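Local coordinates for protein glutamate receptor IIB,Glutamate receptor IIB (Drosophila melanogaster, PDB 4WXJ) that probably acts as a glutamate-gated cation channel subunit at the neuromuscular synapse, with this ligand-binding domain closing around the neurotransmitter, at residues Phe197-Thr201 against Thr202-Tyr206. Sequence-based numbering, arbitrary orientation.
Sequences FLMET and TNLQY. With GLU (glutamic acid), chain C.
The carboxylate of E200 and the amide of N203 are tilted roughly 30° against each other, with OE1 of E200 3.6 Å from ND2 of N203. Over one face of the carboxylate lies CG of the ligand, 3.6 Å from OE1 of E200. Off its open end sits the ligand's ammonium nitrogen, displaced from the carboxylate plane toward that same face: the ligand N is 2.9 Å from OE1 of E200 and makes a weaker bond to OE2. The hydroxyls of Y226 and T98 hold OE1 and OE2 in turn, fixing the group's rotation. N203 is held at both ends of its amide, OD1 by Y21 and ND2 by D96. ND2 also donates, at 2.9 Å, to a water that accepts from the E200 backbone N and donates to the ligand's OE1. With an alanine here in place of E200, the ligand's ammonium would probably lose its carboxylate mate, and the Y226 and T98 hydroxyls one partner each.

On the helix side of the junction, M199 crosses L204 at about a right angle, CG of M199 3.8 Å from CD1 of L204. A bend at chi3 (-59°) brings CE of M199 to 3.6 Å from CB of N203. E200 is the N-cap, and its O accepts from L204 N at 2.9 Å (N-H...O 157°). This strand-to-helix junction belongs to the second lobe of the clamshell-like, periplasmic-binding-protein fold, where E200 anchors glutamate's α-amino group.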
loop_
_atom_site.group_PDB
_atom_site.type_symbol
_atom_site.label_atom_id
_atom_site.label_comp_id
_atom_site.label_asym_id
_atom_site.label_seq_id
_atom_site.Cartn_x
_atom_site.Cartn_y
_atom_site.Cartn_z
ATOM N N PHE A 197 8.188 7.032 -10.642
ATOM C CA PHE A 197 7.605 5.935 -9.881
ATOM C C PHE A 197 6.094 6.100 -9.777
ATOM O O PHE A 197 5.599 7.095 -9.250
ATOM C CB PHE A 197 8.240 5.867 -8.489
ATOM C CG PHE A 197 7.878 4.634 -7.708
ATOM C CD1 PHE A 197 8.065 3.373 -8.249
ATOM C CD2 PHE A 197 7.375 4.737 -6.421
ATOM C CE1 PHE A 197 7.740 2.238 -7.529
ATOM C CE2 PHE A 197 7.051 3.606 -5.696
ATOM C CZ PHE A 197 7.233 2.356 -6.251
ATOM N N LEU A 198 5.369 5.120 -10.306
ATOM C CA LEU A 198 3.916 5.105 -10.225
ATOM C C LEU A 198 3.497 4.458 -8.912
ATOM O O LEU A 198 3.836 3.305 -8.637
ATOM C CB LEU A 198 3.327 4.361 -11.421
ATOM C CG LEU A 198 3.397 5.126 -12.742
ATOM C CD1 LEU A 198 3.715 4.184 -13.888
ATOM C CD2 LEU A 198 2.096 5.868 -13.002
ATOM N N MET A 199 2.766 5.211 -8.095
ATOM C CA MET A 199 2.452 4.778 -6.741
ATOM C C MET A 199 1.145 5.382 -6.253
ATOM O O MET A 199 0.560 6.243 -6.907
ATOM C CB MET A 199 3.586 5.162 -5.790
ATOM C CG MET A 199 3.791 6.662 -5.653
ATOM S SD MET A 199 5.331 7.099 -4.817
ATOM C CE MET A 199 5.123 6.274 -3.240
ATOM N N GLU A 200 0.702 4.924 -5.090
ATOM C CA GLU A 200 -0.544 5.385 -4.508
ATOM C C GLU A 200 -0.361 6.756 -3.865
ATOM O O GLU A 200 0.692 7.050 -3.294
ATOM C CB GLU A 200 -1.049 4.355 -3.499
ATOM C CG GLU A 200 -1.485 3.059 -4.176
ATOM C CD GLU A 200 -1.750 1.927 -3.202
ATOM O OE1 GLU A 200 -1.270 1.996 -2.054
ATOM O OE2 GLU A 200 -2.440 0.962 -3.594
ATOM N N THR A 201 -1.390 7.592 -3.976
ATOM C CA THR A 201 -1.303 8.997 -3.585
ATOM C C THR A 201 -0.988 9.179 -2.103
ATOM O O THR A 201 -0.325 10.144 -1.716
ATOM C CB THR A 201 -2.610 9.734 -3.913
ATOM O OG1 THR A 201 -3.719 9.009 -3.368
ATOM C CG2 THR A 201 -2.779 9.854 -5.417
ATOM N N THR A 202 -1.462 8.251 -1.282
ATOM C CA THR A 202 -1.163 8.263 0.144
ATOM C C THR A 202 0.338 8.197 0.381
ATOM O O THR A 202 0.924 9.069 1.028
ATOM C CB THR A 202 -1.835 7.083 0.864
ATOM O OG1 THR A 202 -1.581 5.873 0.136
ATOM C CG2 THR A 202 -3.329 7.307 0.957
ATOM N N ASN A 203 0.957 7.153 -0.158
ATOM C CA ASN A 203 2.386 6.937 0.009
ATOM C C ASN A 203 3.197 8.025 -0.679
ATOM O O ASN A 203 4.256 8.419 -0.195
ATOM C CB ASN A 203 2.779 5.564 -0.535
ATOM C CG ASN A 203 2.057 4.433 0.167
ATOM O OD1 ASN A 203 1.795 4.506 1.367
ATOM N ND2 ASN A 203 1.725 3.385 -0.578
ATOM N N LEU A 204 2.694 8.504 -1.813
ATOM C CA LEU A 204 3.358 9.567 -2.552
ATOM C C LEU A 204 3.422 10.834 -1.711
ATOM O O LEU A 204 4.464 11.488 -1.642
ATOM C CB LEU A 204 2.631 9.845 -3.871
ATOM C CG LEU A 204 3.396 10.715 -4.876
ATOM C CD1 LEU A 204 3.014 10.335 -6.297
ATOM C CD2 LEU A 204 3.137 12.195 -4.647
ATOM N N GLN A 205 2.304 11.175 -1.077
ATOM C CA GLN A 205 2.237 12.353 -0.220
ATOM C C GLN A 205 3.246 12.245 0.913
ATOM O O GLN A 205 3.948 13.205 1.225
ATOM C CB GLN A 205 0.830 12.527 0.355
ATOM C CG GLN A 205 0.668 13.771 1.229
ATOM C CD GLN A 205 -0.637 13.787 2.004
ATOM O OE1 GLN A 205 -1.365 12.795 2.046
ATOM N NE2 GLN A 205 -0.937 14.922 2.626
ATOM N N TYR A 206 3.308 11.067 1.528
ATOM C CA TYR A 206 4.210 10.836 2.648
ATOM C C TYR A 206 5.662 11.104 2.276
ATOM O O TYR A 206 6.391 11.750 3.029
ATOM C CB TYR A 206 4.075 9.404 3.161
ATOM C CG TYR A 206 5.076 9.071 4.241
ATOM C CD1 TYR A 206 4.838 9.414 5.566
ATOM C CD2 TYR A 206 6.266 8.422 3.937
ATOM C CE1 TYR A 206 5.752 9.115 6.556
ATOM C CE2 TYR A 206 7.186 8.120 4.922
ATOM C CZ TYR A 206 6.925 8.469 6.230
ATOM O OH TYR A 206 7.836 8.170 7.214
HETATM N N GLU C . -1.115 -0.813 -1.487
HETATM C CA GLU C . -0.557 -1.609 -2.615
HETATM C C GLU C . -0.945 -3.076 -2.473
HETATM O O GLU C . -1.753 -3.424 -1.610
HETATM C CB GLU C . 0.961 -1.459 -2.668
HETATM C CG GLU C . 1.443 -0.103 -3.160
HETATM C CD GLU C . 1.429 0.034 -4.678
HETATM O OE1 GLU C . 1.634 1.164 -5.168
HETATM O OE2 GLU C . 1.218 -0.978 -5.383
HETATM O OXT GLU C . -0.472 -3.943 -3.211
HETATM O O HOH W 1 2.323 2.919 -3.332
#